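Local coordinates for GDSL-like protein (Roseburia intestinalis L1-82, PDB 6HFZ) that removes acetyl groups from acetylated beta-mannans as a two-domain esterase with an SGNH-type (GDSL-like) hydrolase domain, at residues 83-88 and 118-123; 124-129 and 234-239. One frame throughout, in Å; residues are numbered along the deposited sequence.

Contact 1 (83-88 and 118-123); sequences TSQFGV and METYEG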
loop_
_atom_site.group_PDB
_atom_site.type_symbol
_atom_site.label_atom_id
_atom_site.label_comp_id
_atom_site.label_asym_id
_atom_site.label_seq_id
_atom_site.Cartn_x
_atom_site.Cartn_y
_atom_site.Cartn_z
ATOM N N THR A 83 0.343 4.120 -0.112
ATOM C CA THR A 83 0.362 3.784 -1.550
ATOM C C THR A 83 1.227 2.564 -1.796
ATOM O O THR A 83 1.908 2.065 -0.864
ATOM C CB THR A 83 0.935 4.978 -2.349
ATOM O OG1 THR A 83 2.324 5.150 -2.052
ATOM C CG2 THR A 83 0.196 6.264 -2.054
ATOM N N SER A 84 1.339 2.178 -3.077
ATOM C CA SER A 84 2.201 1.096 -3.501
ATOM C C SER A 84 3.670 1.482 -3.311
ATOM O O SER A 84 4.517 0.594 -3.229
ATOM C CB SER A 84 1.932 0.698 -4.929
ATOM O OG SER A 84 2.258 1.746 -5.834
ATOM N N GLN A 85 3.972 2.791 -3.238
ATOM C CA GLN A 85 5.380 3.234 -2.967
ATOM C C GLN A 85 5.781 2.807 -1.538
ATOM O O GLN A 85 6.870 2.276 -1.340
ATOM C CB GLN A 85 5.535 4.731 -3.243
ATOM C CG GLN A 85 6.961 5.248 -3.107
ATOM C CD GLN A 85 7.040 6.668 -3.609
ATOM O OE1 GLN A 85 6.029 7.282 -3.951
ATOM N NE2 GLN A 85 8.242 7.237 -3.640
ATOM N N PHE A 86 4.892 2.982 -0.556
ATOM C CA PHE A 86 5.190 2.426 0.782
ATOM C C PHE A 86 5.119 0.893 0.739
ATOM O O PHE A 86 5.956 0.197 1.321
ATOM C CB PHE A 86 4.290 3.055 1.819
ATOM C CG PHE A 86 4.543 2.627 3.248
ATOM C CD1 PHE A 86 5.812 2.283 3.695
ATOM C CD2 PHE A 86 3.515 2.642 4.166
ATOM C CE1 PHE A 86 6.039 1.918 5.016
ATOM C CE2 PHE A 86 3.747 2.290 5.490
ATOM C CZ PHE A 86 5.010 1.931 5.908
ATOM N N GLY A 87 4.141 0.353 -0.016
ATOM C CA GLY A 87 3.983 -1.111 -0.127
ATOM C C GLY A 87 5.252 -1.867 -0.519
ATOM O O GLY A 87 5.581 -2.911 0.088
ATOM N N VAL A 88 5.940 -1.405 -1.546
ATOM C CA VAL A 88 7.163 -2.109 -2.001
ATOM C C VAL A 88 8.264 -2.043 -0.931
ATOM O O VAL A 88 9.000 -3.045 -0.749
ATOM C CB VAL A 88 7.644 -1.644 -3.400
ATOM C CG1 VAL A 88 8.049 -0.196 -3.359
ATOM C CG2 VAL A 88 8.755 -2.529 -3.957
HETATM N N MSE A 118 2.674 3.848 -11.593
HETATM C CA MSE A 118 2.853 2.665 -12.426
HETATM C C MSE A 118 4.190 2.008 -12.078
HETATM O O MSE A 118 4.277 0.780 -11.957
HETATM C CB MSE A 118 2.764 2.845 -13.941
HETATM C CG MSE A 118 2.606 1.488 -14.565
HETATM SE SE MSE A 118 2.092 1.639 -16.466
HETATM C CE MSE A 118 3.129 3.264 -16.884
ATOM N N GLU A 119 5.222 2.834 -11.902
ATOM C CA GLU A 119 6.568 2.337 -11.623
ATOM C C GLU A 119 6.663 1.724 -10.217
ATOM O O GLU A 119 7.207 0.631 -10.060
ATOM C CB GLU A 119 7.585 3.465 -11.828
ATOM C CG GLU A 119 9.019 2.965 -11.803
ATOM C CD GLU A 119 10.106 4.000 -12.078
ATOM O OE1 GLU A 119 9.783 5.182 -12.349
ATOM O OE2 GLU A 119 11.280 3.646 -11.988
ATOM N N THR A 120 6.103 2.404 -9.212
ATOM C CA THR A 120 6.130 1.858 -7.849
ATOM C C THR A 120 5.312 0.558 -7.781
ATOM O O THR A 120 5.729 -0.416 -7.140
ATOM C CB THR A 120 5.747 2.874 -6.770
ATOM O OG1 THR A 120 4.368 3.229 -6.960
ATOM C CG2 THR A 120 6.576 4.141 -6.809
ATOM N N TYR A 121 4.106 0.534 -8.356
ATOM C CA TYR A 121 3.289 -0.693 -8.381
ATOM C C TYR A 121 3.990 -1.845 -9.112
ATOM O O TYR A 121 3.902 -2.992 -8.672
ATOM C CB TYR A 121 1.964 -0.348 -9.031
ATOM C CG TYR A 121 0.811 -1.285 -8.876
ATOM C CD1 TYR A 121 -0.023 -1.172 -7.781
ATOM C CD2 TYR A 121 0.436 -2.119 -9.924
ATOM C CE1 TYR A 121 -1.182 -1.909 -7.694
ATOM C CE2 TYR A 121 -0.718 -2.870 -9.845
ATOM C CZ TYR A 121 -1.525 -2.761 -8.723
ATOM O OH TYR A 121 -2.720 -3.428 -8.638
ATOM N N GLU A 122 4.702 -1.545 -10.216
ATOM C CA GLU A 122 5.449 -2.585 -10.905
ATOM C C GLU A 122 6.520 -3.191 -9.970
ATOM O O GLU A 122 6.642 -4.432 -9.906
ATOM C CB GLU A 122 6.093 -2.101 -12.207
ATOM C CG GLU A 122 6.850 -3.231 -12.869
ATOM C CD GLU A 122 7.214 -3.013 -14.326
ATOM O OE1 GLU A 122 7.117 -4.007 -15.118
ATOM O OE2 GLU A 122 7.515 -1.887 -14.675
ATOM N N GLY A 123 7.269 -2.341 -9.252
ATOM C CA GLY A 123 8.232 -2.806 -8.269
ATOM C C GLY A 123 7.601 -3.699 -7.228
ATOM O O GLY A 123 8.147 -4.740 -6.900
#
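S84 and T120 both hold their hydroxyl oxygen between the backbone N and the carbonyl carbon, with chi1 at 65° and 66°. These torsions turn S84 OG and T120 OG1 to each other across two helices, 2.8 Å apart. S84 OG is also hydrogen-bonded to D111 OD2. S84 OG thus stands between T120 OG1 and the D111 carboxylate in a buried place. The same T120 torsion sets CG2 beside its backbone N, where it faces Q85. T120 CG2 lies 3.8 Å from Q85 CB, and the methyl also touches CG and CD further out. The extended Q85 chain runs on to its amide, where OE1 is bonded to H116 and NE2 to T334. On the other flank S84 CB sits at the edge of the Y121 ring, near its plane, 3.9 Å from CD1. That ring is stacked with H155. One turn on, V88 CG2 packs 3.7 Å from G123 C, against backbone that bears no side chain. Helices 84-96 and 115-129 pack side by side within the GDSL-like (SGNH-type) hydrolase domain; the segment axes approach to 8.1 Å and run nearly the same way, 29° apart. The chemistry implies a mixed interface: a hydroxyl pair tied to an acid is flanked by methyl packing on Q85 and by the edge of the Y121 ring, so the polar groups keep partners in the interior.

Contact 2 (124-129 and 234-239); sequences LVRKVY and TYEKSI
E236 OE2 is gripped by three groups: R126 NE at 3.0 Å, water 1 at 2.6 Å, and N233 ND2. The R126 bond is a salt bridge made through NE. OE2 lies in the guanidinium plane, at its edge, but NE meets the oxygen from above the carboxylate plane, 45° out of it. The two flat groups are turned 75° against each other. Water 1 accepts from R126 NH2 and donates to E236 OE2, so it makes a second, indirect link. Nearer the helix, R126 CB touches E236 CD at 3.6 Å. Y162 OH and the carbonyl of P227 hold R126 NH1, which helps fix the guanidinium. K127 works on the backbone instead. Its chain bends at chi3, and NZ gives a hydrogen bond to E236 O at 2.9 Å, with a C=O...N angle of 152°. Water 2 accepts from K127 NZ at 2.7 Å and from S238 N at 3.0 Å, and V88 O takes a further bond from the same NZ. An alanine at E236 would probably leave R126 NE and N233 ND2 without their carboxylate partner and the guanidinium less firmly placed. Strand 237-241 starts here: S238 OG is bonded to S369, and K237 and I239 pair with strand 361-370. This is a domain junction: the end of a helix of the SGNH-type hydrolase domain grips the entry to an antiparallel beta domain.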
loop_
_atom_site.group_PDB
_atom_site.type_symbol
_atom_site.label_atom_id
_atom_site.label_comp_id
_atom_site.label_asym_id
_atom_site.label_seq_id
_atom_site.Cartn_x
_atom_site.Cartn_y
_atom_site.Cartn_z
ATOM N N LEU A 124 6.423 -3.290 -6.710
ATOM C CA LEU A 124 5.727 -4.086 -5.705
ATOM C C LEU A 124 5.314 -5.440 -6.280
ATOM O O LEU A 124 5.554 -6.533 -5.634
ATOM C CB LEU A 124 4.500 -3.312 -5.207
ATOM C CG LEU A 124 3.592 -4.135 -4.292
ATOM C CD1 LEU A 124 4.307 -4.563 -3.000
ATOM C CD2 LEU A 124 2.305 -3.365 -3.975
ATOM N N VAL A 125 4.678 -5.428 -7.458
ATOM C CA VAL A 125 4.209 -6.660 -8.086
ATOM C C VAL A 125 5.397 -7.623 -8.330
ATOM O O VAL A 125 5.307 -8.839 -8.051
ATOM C CB VAL A 125 3.391 -6.382 -9.368
ATOM C CG1 VAL A 125 3.155 -7.643 -10.189
ATOM C CG2 VAL A 125 2.080 -5.676 -9.070
ATOM N N ARG A 126 6.455 -7.128 -8.982
ATOM C CA ARG A 126 7.660 -7.962 -9.225
ATOM C C ARG A 126 8.161 -8.583 -7.914
ATOM O O ARG A 126 8.447 -9.786 -7.863
ATOM C CB ARG A 126 8.755 -7.178 -9.936
ATOM C CG ARG A 126 8.403 -6.832 -11.374
ATOM C CD ARG A 126 9.471 -6.013 -12.034
ATOM N NE ARG A 126 10.679 -6.813 -12.195
ATOM C CZ ARG A 126 10.980 -7.518 -13.284
ATOM N NH1 ARG A 126 10.107 -7.631 -14.273
ATOM N NH2 ARG A 126 12.189 -8.070 -13.381
ATOM N N LYS A 127 8.290 -7.783 -6.848
ATOM C CA LYS A 127 8.848 -8.283 -5.595
ATOM C C LYS A 127 7.965 -9.399 -5.031
ATOM O O LYS A 127 8.434 -10.378 -4.492
ATOM C CB LYS A 127 9.025 -7.138 -4.596
ATOM C CG LYS A 127 9.394 -7.528 -3.159
ATOM C CD LYS A 127 9.775 -6.384 -2.266
ATOM C CE LYS A 127 11.126 -5.805 -2.599
ATOM N NZ LYS A 127 11.318 -4.433 -2.061
ATOM N N VAL A 128 6.643 -9.174 -5.006
ATOM C CA VAL A 128 5.755 -10.185 -4.416
ATOM C C VAL A 128 5.723 -11.447 -5.284
ATOM O O VAL A 128 5.784 -12.577 -4.771
ATOM C CB VAL A 128 4.353 -9.596 -4.158
ATOM C CG1 VAL A 128 3.363 -10.664 -3.747
ATOM C CG2 VAL A 128 4.385 -8.455 -3.146
ATOM N N TYR A 129 5.622 -11.279 -6.592
ATOM C CA TYR A 129 5.401 -12.373 -7.529
ATOM C C TYR A 129 6.636 -13.294 -7.546
ATOM O O TYR A 129 6.491 -14.503 -7.628
ATOM C CB TYR A 129 5.094 -11.822 -8.914
ATOM C CG TYR A 129 4.747 -12.828 -9.988
ATOM C CD1 TYR A 129 3.543 -13.524 -9.984
ATOM C CD2 TYR A 129 5.656 -13.135 -10.987
ATOM C CE1 TYR A 129 3.223 -14.416 -11.003
ATOM C CE2 TYR A 129 5.340 -14.017 -12.020
ATOM C CZ TYR A 129 4.119 -14.658 -12.025
ATOM O OH TYR A 129 3.772 -15.494 -13.057
ATOM N N THR A 234 12.614 1.320 -11.023
ATOM C CA THR A 234 13.652 1.748 -10.087
ATOM C C THR A 234 13.207 1.693 -8.615
ATOM O O THR A 234 13.912 2.241 -7.753
ATOM C CB THR A 234 14.204 3.119 -10.499
ATOM O OG1 THR A 234 13.251 4.154 -10.341
ATOM C CG2 THR A 234 14.700 3.140 -11.929
ATOM N N TYR A 235 12.046 1.090 -8.308
ATOM C CA TYR A 235 11.555 1.002 -6.909
ATOM C C TYR A 235 11.535 -0.448 -6.408
ATOM O O TYR A 235 11.263 -0.659 -5.231
ATOM C CB TYR A 235 10.191 1.678 -6.721
ATOM C CG TYR A 235 10.246 3.180 -6.808
ATOM C CD1 TYR A 235 10.098 3.816 -8.017
ATOM C CD2 TYR A 235 10.487 3.980 -5.692
ATOM C CE1 TYR A 235 10.156 5.194 -8.120
ATOM C CE2 TYR A 235 10.512 5.358 -5.767
ATOM C CZ TYR A 235 10.347 5.965 -6.993
ATOM O OH TYR A 235 10.424 7.321 -7.128
ATOM N N GLU A 236 11.887 -1.432 -7.245
ATOM C CA GLU A 236 11.822 -2.821 -6.828
ATOM C C GLU A 236 12.698 -3.097 -5.601
ATOM O O GLU A 236 12.306 -3.875 -4.716
ATOM C CB GLU A 236 12.150 -3.802 -7.948
ATOM C CG GLU A 236 11.705 -5.234 -7.631
ATOM C CD GLU A 236 11.983 -6.318 -8.680
ATOM O OE1 GLU A 236 11.914 -7.524 -8.314
ATOM O OE2 GLU A 236 12.258 -5.953 -9.840
ATOM N N LYS A 237 13.888 -2.509 -5.555
ATOM C CA LYS A 237 14.661 -2.492 -4.337
ATOM C C LYS A 237 14.369 -1.159 -3.637
ATOM O O LYS A 237 14.725 -0.109 -4.139
ATOM C CB LYS A 237 16.157 -2.677 -4.641
ATOM C CG LYS A 237 16.984 -2.694 -3.371
ATOM C CD LYS A 237 18.438 -3.130 -3.484
ATOM C CE LYS A 237 19.070 -3.171 -2.099
ATOM N NZ LYS A 237 20.510 -2.816 -2.146
ATOM N N SER A 238 13.661 -1.215 -2.516
ATOM C CA SER A 238 13.254 -0.042 -1.758
ATOM C C SER A 238 13.556 -0.304 -0.288
ATOM O O SER A 238 12.977 -1.207 0.294
ATOM C CB SER A 238 11.778 0.301 -1.945
ATOM O OG SER A 238 11.493 0.868 -3.221
ATOM N N ILE A 239 14.531 0.431 0.273
ATOM C CA ILE A 239 15.046 0.125 1.594
ATOM C C ILE A 239 14.689 1.251 2.559
ATOM O O ILE A 239 15.082 2.357 2.352
ATOM C CB ILE A 239 16.561 -0.118 1.499
ATOM C CG1 ILE A 239 16.869 -1.396 0.717
ATOM C CG2 ILE A 239 17.200 -0.126 2.887
ATOM C CD1 ILE A 239 16.322 -2.645 1.335
HETATM O O HOH W 1 13.969 -7.276 -11.253
HETATM O O HOH W 2 13.872 -4.013 -1.362
#

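From the N terminus, helix 84-96 leads through strand 102-106 to helix 115-129, and contact 1 closes that loop of 29 residues. The same helix then runs straight into 124-129. Contact 2 closes a much longer loop of 104 residues, holding strands 136-141 and 166-168 and helix 196-215. The two loops follow in series; they neither nest nor cross. Contact 1 joins two helices of the hydrolase domain, and contact 2 ties one of them to the turn that leads into strand 237-241 of the beta domain. The contacts also touch directly: E119 OE2 makes a probable hydrogen bond with T234 OG1, and V88 packs on Y235 and S238.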